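Local atomic coordinates of glucosidase (Croceicoccus marinus, PDB entry 5Z3K), a protein that probably hydrolyses O-glycosidic bonds, acting as a beta-glucosidase of glycoside hydrolase family 39. Residues 28-36 with 90-98; 196-204 with 404-412. All coordinates share one frame; numbering follows the deposited sequence.

How the interactions relate
The chain enters the eight-stranded barrel at strand 25-27. The loop that follows, which includes 28-36, meets helix 89-100 in interaction 1. That contact closes an excursion through helix 43-48 and the second barrel strand, 53-55. The chain then runs on to the fifth strand, 191-197. The loop leaving this strand opens interaction 2. Its partner, strand 405-408, comes only after the last three barrel strands and several strands of the nine-stranded sheet. The two contacts therefore follow in series and neither nest nor cross. The centres of interactions 1 and 2 lie about 33 Å apart. Interaction 1 joins barrel elements to each other, and interaction 2 joins the barrel to a small two-stranded sheet.

Interaction 1 of 2, residues 28-36 with 90-98; sequences GIPAPAPGT and ATDTWVGQT
W94, Q97 and A33 carry this contact between helix 89-100 and the loop after the first strand of the TIM barrel. W94 NE1 donates to A31 O at 2.9 Å, and that oxygen lies almost in the ring plane. The CB of A33 sits over the face, 3.8 Å from the centroid of the six-membered ring, in a CH-pi contact. I29 CG2 approaches obliquely, 3.5 Å from W94 NE1. T36 OG1 meets the far edge, 3.6 Å from W94 CH2. A leucine in place of W94 would probably leave A31 O without its indole donor and open a gap beneath A33. A33 also begins a type II turn that ends at T36. Outside the two segments, the ring of W59 meets that of W94 with the planes about 30° apart. Q97 lies one helical turn on. Its chain is extended beyond CG (chi2 168°), which carries the amide to the loop. There NE2 donates to P32 O at 3.1 Å. That oxygen lies near the Q97 amide plane, while the donor is tilted from the P32 carbonyl plane. Q97 OE1 is buried without a polar partner in the model, 3.5 Å from P30 CG and 3.5 Å from A31 CB.

Interaction 2 of 2, residues 196-204 with 404-412; sequences CVAFPLNEG and DMSLNVPPR
The F199 ring takes M405 at its edge and L407 obliquely. M405 is a selenomethionine. Its CE lies near the ring plane, 3.5 Å from F199 CE2, and its SE is also at the edge, 5.5 Å from the ring centroid. This is a Met-aromatic contact made side-on. S406 O lies loosely over one face, and A198 CB, from the same loop as F199, lies over the opposite face, offset toward the rim. L407 CB comes within 3.6 Å of F199 CD1. The other flat groups are the amides of N202 and N408, which stack with their planes 20° apart. N202 OD1 accepts from N408 N at 2.7 Å. The bond is nearly straight (N-H...O 171°) and uses a lone pair of OD1 in its carbonyl plane. The N408 side chain donates to the same loop as well: its ND2 gives to L201 O at 2.9 Å, tilted from that carbonyl plane. One water donates to both N202 OD1 and N408 O and accepts from L201 N, so OD1 is gripped by two donors. A second water bridges N202 ND2, S406 OG and N408 OD1 at longer range. Beyond this polar patch, L201 has CG anti to the carbonyl carbon (chi1 -59°) and its chain extended from there, which brings CD1 within 3.6 Å of P410 CD; the two side chains cross at about a right angle. The segment 196-204 leaves the fifth barrel strand, and F199 to N202 form a type I turn. D159 receives the backbone N-H groups of A198 and F199. Strand 405-408 pairs with strand 391-394, where L407 packs on F392 and F394. L407 and P410 also reach W228 of strand 223-229, while L201 and P410 rest on I242 of helix 238-252.

Interaction 1 of 2, residues 28-36 with 90-98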
loop_
_atom_site.group_PDB
_atom_site.type_symbol
_atom_site.label_atom_id
_atom_site.label_comp_id
_atom_site.label_asym_id
_atom_site.label_seq_id
_atom_site.Cartn_x
_atom_site.Cartn_y
_atom_site.Cartn_z
ATOM N N GLY A 28 -7.178 4.150 3.876
ATOM C CA GLY A 28 -8.477 3.928 4.479
ATOM C C GLY A 28 -8.617 4.647 5.807
ATOM O O GLY A 28 -7.684 5.267 6.316
ATOM N N ILE A 29 -9.817 4.532 6.373
ATOM C CA ILE A 29 -10.222 5.175 7.617
ATOM C C ILE A 29 -10.248 4.105 8.707
ATOM O O ILE A 29 -11.102 3.205 8.669
ATOM C CB ILE A 29 -11.590 5.862 7.471
ATOM C CG1 ILE A 29 -11.510 6.982 6.417
ATOM C CG2 ILE A 29 -12.067 6.385 8.821
ATOM C CD1 ILE A 29 -12.876 7.526 5.948
ATOM N N PRO A 30 -9.343 4.150 9.695
ATOM C CA PRO A 30 -9.244 3.046 10.656
ATOM C C PRO A 30 -10.200 3.120 11.837
ATOM O O PRO A 30 -10.345 2.109 12.539
ATOM C CB PRO A 30 -7.788 3.147 11.141
ATOM C CG PRO A 30 -7.447 4.591 11.015
ATOM C CD PRO A 30 -8.193 5.077 9.785
ATOM N N ALA A 31 -10.853 4.254 12.064
ATOM C CA ALA A 31 -11.638 4.478 13.274
ATOM C C ALA A 31 -12.364 5.814 13.133
ATOM O O ALA A 31 -11.965 6.652 12.315
ATOM C CB ALA A 31 -10.744 4.486 14.525
ATOM N N PRO A 32 -13.443 6.017 13.899
ATOM C CA PRO A 32 -14.191 7.281 13.813
ATOM C C PRO A 32 -13.343 8.505 14.127
ATOM O O PRO A 32 -12.352 8.441 14.854
ATOM C CB PRO A 32 -15.295 7.110 14.867
ATOM C CG PRO A 32 -15.457 5.662 15.016
ATOM C CD PRO A 32 -14.144 5.018 14.719
ATOM N N ALA A 33 -13.771 9.634 13.579
ATOM C CA ALA A 33 -13.261 10.959 13.888
ATOM C C ALA A 33 -14.445 11.912 13.840
ATOM O O ALA A 33 -15.482 11.582 13.253
ATOM C CB ALA A 33 -12.179 11.402 12.891
ATOM N N PRO A 34 -14.331 13.090 14.447
ATOM C CA PRO A 34 -15.459 14.037 14.419
ATOM C C PRO A 34 -15.923 14.320 12.995
ATOM O O PRO A 34 -15.122 14.621 12.102
ATOM C CB PRO A 34 -14.888 15.289 15.091
ATOM C CG PRO A 34 -13.813 14.776 15.979
ATOM C CD PRO A 34 -13.211 13.592 15.262
ATOM N N GLY A 35 -17.237 14.194 12.781
ATOM C CA GLY A 35 -17.839 14.360 11.477
ATOM C C GLY A 35 -17.834 13.121 10.615
ATOM O O GLY A 35 -18.520 13.096 9.582
ATOM N N THR A 36 -17.066 12.097 10.994
ATOM C CA THR A 36 -17.020 10.814 10.293
ATOM C C THR A 36 -17.048 9.720 11.363
ATOM O O THR A 36 -16.085 9.006 11.616
ATOM C CB THR A 36 -15.776 10.696 9.408
ATOM O OG1 THR A 36 -15.655 11.865 8.593
ATOM C CG2 THR A 36 -15.857 9.449 8.510
ATOM N N ALA A 90 -10.658 16.660 12.432
ATOM C CA ALA A 90 -10.798 15.246 12.083
ATOM C C ALA A 90 -9.465 14.684 11.615
ATOM O O ALA A 90 -9.098 13.552 11.959
ATOM C CB ALA A 90 -11.874 15.062 11.008
ATOM N N THR A 91 -8.724 15.472 10.835
ATOM C CA THR A 91 -7.419 15.022 10.367
ATOM C C THR A 91 -6.461 14.815 11.541
ATOM O O THR A 91 -5.695 13.843 11.565
ATOM C CB THR A 91 -6.851 16.026 9.361
ATOM O OG1 THR A 91 -7.799 16.240 8.310
ATOM C CG2 THR A 91 -5.548 15.490 8.754
ATOM N N ASP A 92 -6.515 15.703 12.538
ATOM C CA ASP A 92 -5.723 15.516 13.750
ATOM C C ASP A 92 -6.020 14.169 14.390
ATOM O O ASP A 92 -5.114 13.490 14.882
ATOM C CB ASP A 92 -6.025 16.618 14.772
ATOM C CG ASP A 92 -5.362 17.938 14.447
ATOM O OD1 ASP A 92 -4.571 18.011 13.484
ATOM O OD2 ASP A 92 -5.655 18.917 15.168
ATOM N N THR A 93 -7.295 13.784 14.422
ATOM C CA THR A 93 -7.672 12.530 15.057
ATOM C C THR A 93 -7.070 11.343 14.314
ATOM O O THR A 93 -6.484 10.442 14.926
ATOM C CB THR A 93 -9.193 12.445 15.125
ATOM O OG1 THR A 93 -9.654 13.496 15.982
ATOM C CG2 THR A 93 -9.662 11.109 15.686
ATOM N N TRP A 94 -7.166 11.351 12.985
ATOM C CA TRP A 94 -6.630 10.240 12.207
ATOM C C TRP A 94 -5.106 10.216 12.245
ATOM O O TRP A 94 -4.495 9.136 12.271
ATOM C CB TRP A 94 -7.156 10.320 10.777
ATOM C CG TRP A 94 -8.619 9.935 10.673
ATOM C CD1 TRP A 94 -9.212 8.839 11.224
ATOM C CD2 TRP A 94 -9.654 10.633 9.957
ATOM N NE1 TRP A 94 -10.552 8.812 10.908
ATOM C CE2 TRP A 94 -10.849 9.902 10.133
ATOM C CE3 TRP A 94 -9.688 11.813 9.202
ATOM C CZ2 TRP A 94 -12.072 10.308 9.577
ATOM C CZ3 TRP A 94 -10.907 12.222 8.646
ATOM C CH2 TRP A 94 -12.080 11.470 8.841
ATOM N N VAL A 95 -4.473 11.392 12.252
ATOM C CA VAL A 95 -3.017 11.445 12.384
ATOM C C VAL A 95 -2.591 10.871 13.727
ATOM O O VAL A 95 -1.649 10.075 13.819
ATOM C CB VAL A 95 -2.519 12.889 12.193
ATOM C CG1 VAL A 95 -1.090 13.067 12.707
ATOM C CG2 VAL A 95 -2.620 13.287 10.718
ATOM N N GLY A 96 -3.290 11.259 14.795
ATOM C CA GLY A 96 -2.959 10.720 16.101
ATOM C C GLY A 96 -3.172 9.221 16.180
ATOM O O GLY A 96 -2.363 8.503 16.772
ATOM N N GLN A 97 -4.247 8.722 15.562
ATOM C CA GLN A 97 -4.471 7.278 15.535
ATOM C C GLN A 97 -3.331 6.570 14.827
ATOM O O GLN A 97 -2.824 5.547 15.307
ATOM C CB GLN A 97 -5.789 6.947 14.832
ATOM C CG GLN A 97 -7.041 7.331 15.622
ATOM C CD GLN A 97 -8.298 7.259 14.777
ATOM O OE1 GLN A 97 -8.259 6.839 13.615
ATOM N NE2 GLN A 97 -9.430 7.676 15.355
ATOM N N THR A 98 -2.911 7.110 13.687
ATOM C CA THR A 98 -1.868 6.463 12.904
ATOM C C THR A 98 -0.550 6.463 13.661
ATOM O O THR A 98 0.155 5.444 13.694
ATOM C CB THR A 98 -1.730 7.162 11.550
ATOM O OG1 THR A 98 -2.988 7.127 10.856
ATOM C CG2 THR A 98 -0.664 6.472 10.708
#

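Interaction 2 of 2, residues 196-204 with 404-412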
loop_
_atom_site.group_PDB
_atom_site.type_symbol
_atom_site.label_atom_id
_atom_site.label_comp_id
_atom_site.label_asym_id
_atom_site.label_seq_id
_atom_site.Cartn_x
_atom_site.Cartn_y
_atom_site.Cartn_z
ATOM N N CYS A 196 0.936 10.612 -8.596
ATOM C CA CYS A 196 -0.017 9.509 -8.496
ATOM C C CYS A 196 -0.586 9.175 -9.869
ATOM O O CYS A 196 -1.793 9.282 -10.102
ATOM C CB CYS A 196 -1.139 9.807 -7.494
ATOM S SG CYS A 196 -2.161 8.339 -7.139
ATOM N N VAL A 197 0.304 8.748 -10.773
ATOM C CA VAL A 197 -0.079 8.342 -12.120
ATOM C C VAL A 197 -1.074 7.192 -12.065
ATOM O O VAL A 197 -0.794 6.131 -11.492
ATOM C CB VAL A 197 1.173 7.939 -12.914
ATOM C CG1 VAL A 197 0.803 7.598 -14.360
ATOM C CG2 VAL A 197 2.224 9.039 -12.867
ATOM N N ALA A 198 -2.230 7.376 -12.708
ATOM C CA ALA A 198 -3.229 6.314 -12.750
ATOM C C ALA A 198 -2.917 5.270 -13.812
ATOM O O ALA A 198 -3.251 4.094 -13.632
ATOM C CB ALA A 198 -4.622 6.899 -13.011
ATOM N N PHE A 199 -2.305 5.679 -14.923
ATOM C CA PHE A 199 -2.052 4.807 -16.071
ATOM C C PHE A 199 -0.550 4.755 -16.341
ATOM O O PHE A 199 -0.066 5.331 -17.327
ATOM C CB PHE A 199 -2.819 5.305 -17.298
ATOM C CG PHE A 199 -4.303 5.464 -17.066
ATOM C CD1 PHE A 199 -4.999 4.560 -16.280
ATOM C CD2 PHE A 199 -4.997 6.512 -17.640
ATOM C CE1 PHE A 199 -6.355 4.698 -16.066
ATOM C CE2 PHE A 199 -6.351 6.656 -17.435
ATOM C CZ PHE A 199 -7.034 5.749 -16.649
ATOM N N PRO A 200 0.219 4.050 -15.494
ATOM C CA PRO A 200 1.689 4.190 -15.535
ATOM C C PRO A 200 2.362 3.615 -16.770
ATOM O O PRO A 200 3.554 3.882 -16.960
ATOM C CB PRO A 200 2.155 3.445 -14.277
ATOM C CG PRO A 200 1.045 2.479 -13.983
ATOM C CD PRO A 200 -0.219 3.190 -14.378
ATOM N N LEU A 201 1.677 2.823 -17.594
ATOM C CA LEU A 201 2.255 2.392 -18.863
ATOM C C LEU A 201 1.753 3.232 -20.036
ATOM O O LEU A 201 1.876 2.809 -21.190
ATOM C CB LEU A 201 1.972 0.909 -19.121
ATOM C CG LEU A 201 2.482 -0.108 -18.090
ATOM C CD1 LEU A 201 2.171 -1.538 -18.529
ATOM C CD2 LEU A 201 3.975 0.072 -17.824
ATOM N N ASN A 202 1.186 4.406 -19.764
ATOM C CA ASN A 202 0.673 5.306 -20.795
ATOM C C ASN A 202 1.514 6.574 -20.801
ATOM O O ASN A 202 1.642 7.240 -19.770
ATOM C CB ASN A 202 -0.797 5.658 -20.548
ATOM C CG ASN A 202 -1.751 4.554 -20.973
ATOM O OD1 ASN A 202 -1.807 3.498 -20.356
ATOM N ND2 ASN A 202 -2.524 4.805 -22.024
ATOM N N GLU A 203 2.077 6.918 -21.959
ATOM C CA GLU A 203 2.762 8.197 -22.074
ATOM C C GLU A 203 1.745 9.327 -21.984
ATOM O O GLU A 203 0.576 9.167 -22.338
ATOM C CB GLU A 203 3.544 8.278 -23.387
ATOM C CG GLU A 203 2.660 8.377 -24.610
ATOM C CD GLU A 203 3.446 8.283 -25.906
ATOM O OE1 GLU A 203 4.695 8.351 -25.857
ATOM O OE2 GLU A 203 2.812 8.141 -26.971
ATOM N N GLY A 204 2.183 10.476 -21.476
ATOM C CA GLY A 204 1.266 11.574 -21.286
ATOM C C GLY A 204 1.828 12.734 -20.495
ATOM O O GLY A 204 2.958 12.699 -19.993
ATOM N N ASP A 404 -16.159 5.497 -20.465
ATOM C CA ASP A 404 -15.344 4.591 -21.270
ATOM C C ASP A 404 -13.872 5.012 -21.284
ATOM O O ASP A 404 -13.525 6.078 -21.793
ATOM C CB ASP A 404 -15.884 4.516 -22.698
ATOM C CG ASP A 404 -16.810 3.335 -22.905
ATOM O OD1 ASP A 404 -16.523 2.253 -22.352
ATOM O OD2 ASP A 404 -17.826 3.485 -23.614
HETATM N N MSE A 405 -13.013 4.166 -20.718
HETATM C CA MSE A 405 -11.590 4.475 -20.617
HETATM C C MSE A 405 -10.703 3.286 -20.997
HETATM O O MSE A 405 -11.177 2.153 -21.108
HETATM C CB MSE A 405 -11.250 4.945 -19.202
HETATM C CG MSE A 405 -11.946 6.235 -18.791
HETATM SE SE MSE A 405 -10.796 7.328 -17.678
HETATM C CE MSE A 405 -9.376 7.636 -18.970
ATOM N N SER A 406 -9.414 3.556 -21.188
ATOM C CA SER A 406 -8.477 2.530 -21.624
ATOM C C SER A 406 -7.075 2.856 -21.121
ATOM O O SER A 406 -6.692 4.025 -21.017
ATOM C CB SER A 406 -8.469 2.399 -23.151
ATOM O OG SER A 406 -7.672 3.413 -23.728
ATOM N N LEU A 407 -6.311 1.806 -20.816
ATOM C CA LEU A 407 -4.926 1.960 -20.397
ATOM C C LEU A 407 -4.100 0.808 -20.948
ATOM O O LEU A 407 -4.622 -0.274 -21.233
ATOM C CB LEU A 407 -4.794 2.016 -18.867
ATOM C CG LEU A 407 -4.978 0.694 -18.106
ATOM C CD1 LEU A 407 -4.118 0.661 -16.860
ATOM C CD2 LEU A 407 -6.437 0.489 -17.736
ATOM N N ASN A 408 -2.797 1.053 -21.093
ATOM C CA ASN A 408 -1.865 0.006 -21.495
ATOM C C ASN A 408 -1.604 -0.946 -20.327
ATOM O O ASN A 408 -1.394 -0.510 -19.192
ATOM C CB ASN A 408 -0.554 0.618 -21.981
ATOM C CG ASN A 408 -0.728 1.428 -23.260
ATOM O OD1 ASN A 408 -1.690 1.233 -24.005
ATOM N ND2 ASN A 408 0.194 2.351 -23.505
ATOM N N VAL A 409 -1.633 -2.247 -20.610
ATOM C CA VAL A 409 -1.409 -3.285 -19.604
ATOM C C VAL A 409 -0.263 -4.151 -20.107
ATOM O O VAL A 409 -0.085 -4.273 -21.326
ATOM C CB VAL A 409 -2.671 -4.130 -19.364
ATOM C CG1 VAL A 409 -3.737 -3.337 -18.602
ATOM C CG2 VAL A 409 -3.215 -4.662 -20.681
ATOM N N PRO A 410 0.536 -4.758 -19.233
ATOM C CA PRO A 410 1.618 -5.616 -19.706
ATOM C C PRO A 410 1.060 -6.857 -20.379
ATOM O O PRO A 410 -0.099 -7.230 -20.153
ATOM C CB PRO A 410 2.389 -5.966 -18.421
ATOM C CG PRO A 410 1.439 -5.731 -17.306
ATOM C CD PRO A 410 0.490 -4.663 -17.758
ATOM N N PRO A 411 1.838 -7.503 -21.243
ATOM C CA PRO A 411 1.400 -8.791 -21.790
ATOM C C PRO A 411 1.167 -9.792 -20.672
ATOM O O PRO A 411 1.944 -9.881 -19.715
ATOM C CB PRO A 411 2.566 -9.217 -22.688
ATOM C CG PRO A 411 3.730 -8.402 -22.230
ATOM C CD PRO A 411 3.162 -7.109 -21.745
ATOM N N ARG A 412 0.083 -10.543 -20.791
ATOM C CA ARG A 412 -0.218 -11.538 -19.775
ATOM C C ARG A 412 0.843 -12.634 -19.761
ATOM O O ARG A 412 1.403 -13.003 -20.798
ATOM C CB ARG A 412 -1.589 -12.139 -20.023
ATOM C CG ARG A 412 -2.714 -11.191 -19.726
ATOM C CD ARG A 412 -4.009 -11.840 -20.061
ATOM N NE ARG A 412 -5.125 -11.038 -19.601
ATOM C CZ ARG A 412 -6.380 -11.252 -19.961
ATOM N NH1 ARG A 412 -6.667 -12.256 -20.788
ATOM N NH2 ARG A 412 -7.338 -10.465 -19.494
HETATM O O HOH W 1 -1.240 2.182 -18.200
HETATM O O HOH W 2 -4.507 2.776 -23.520
#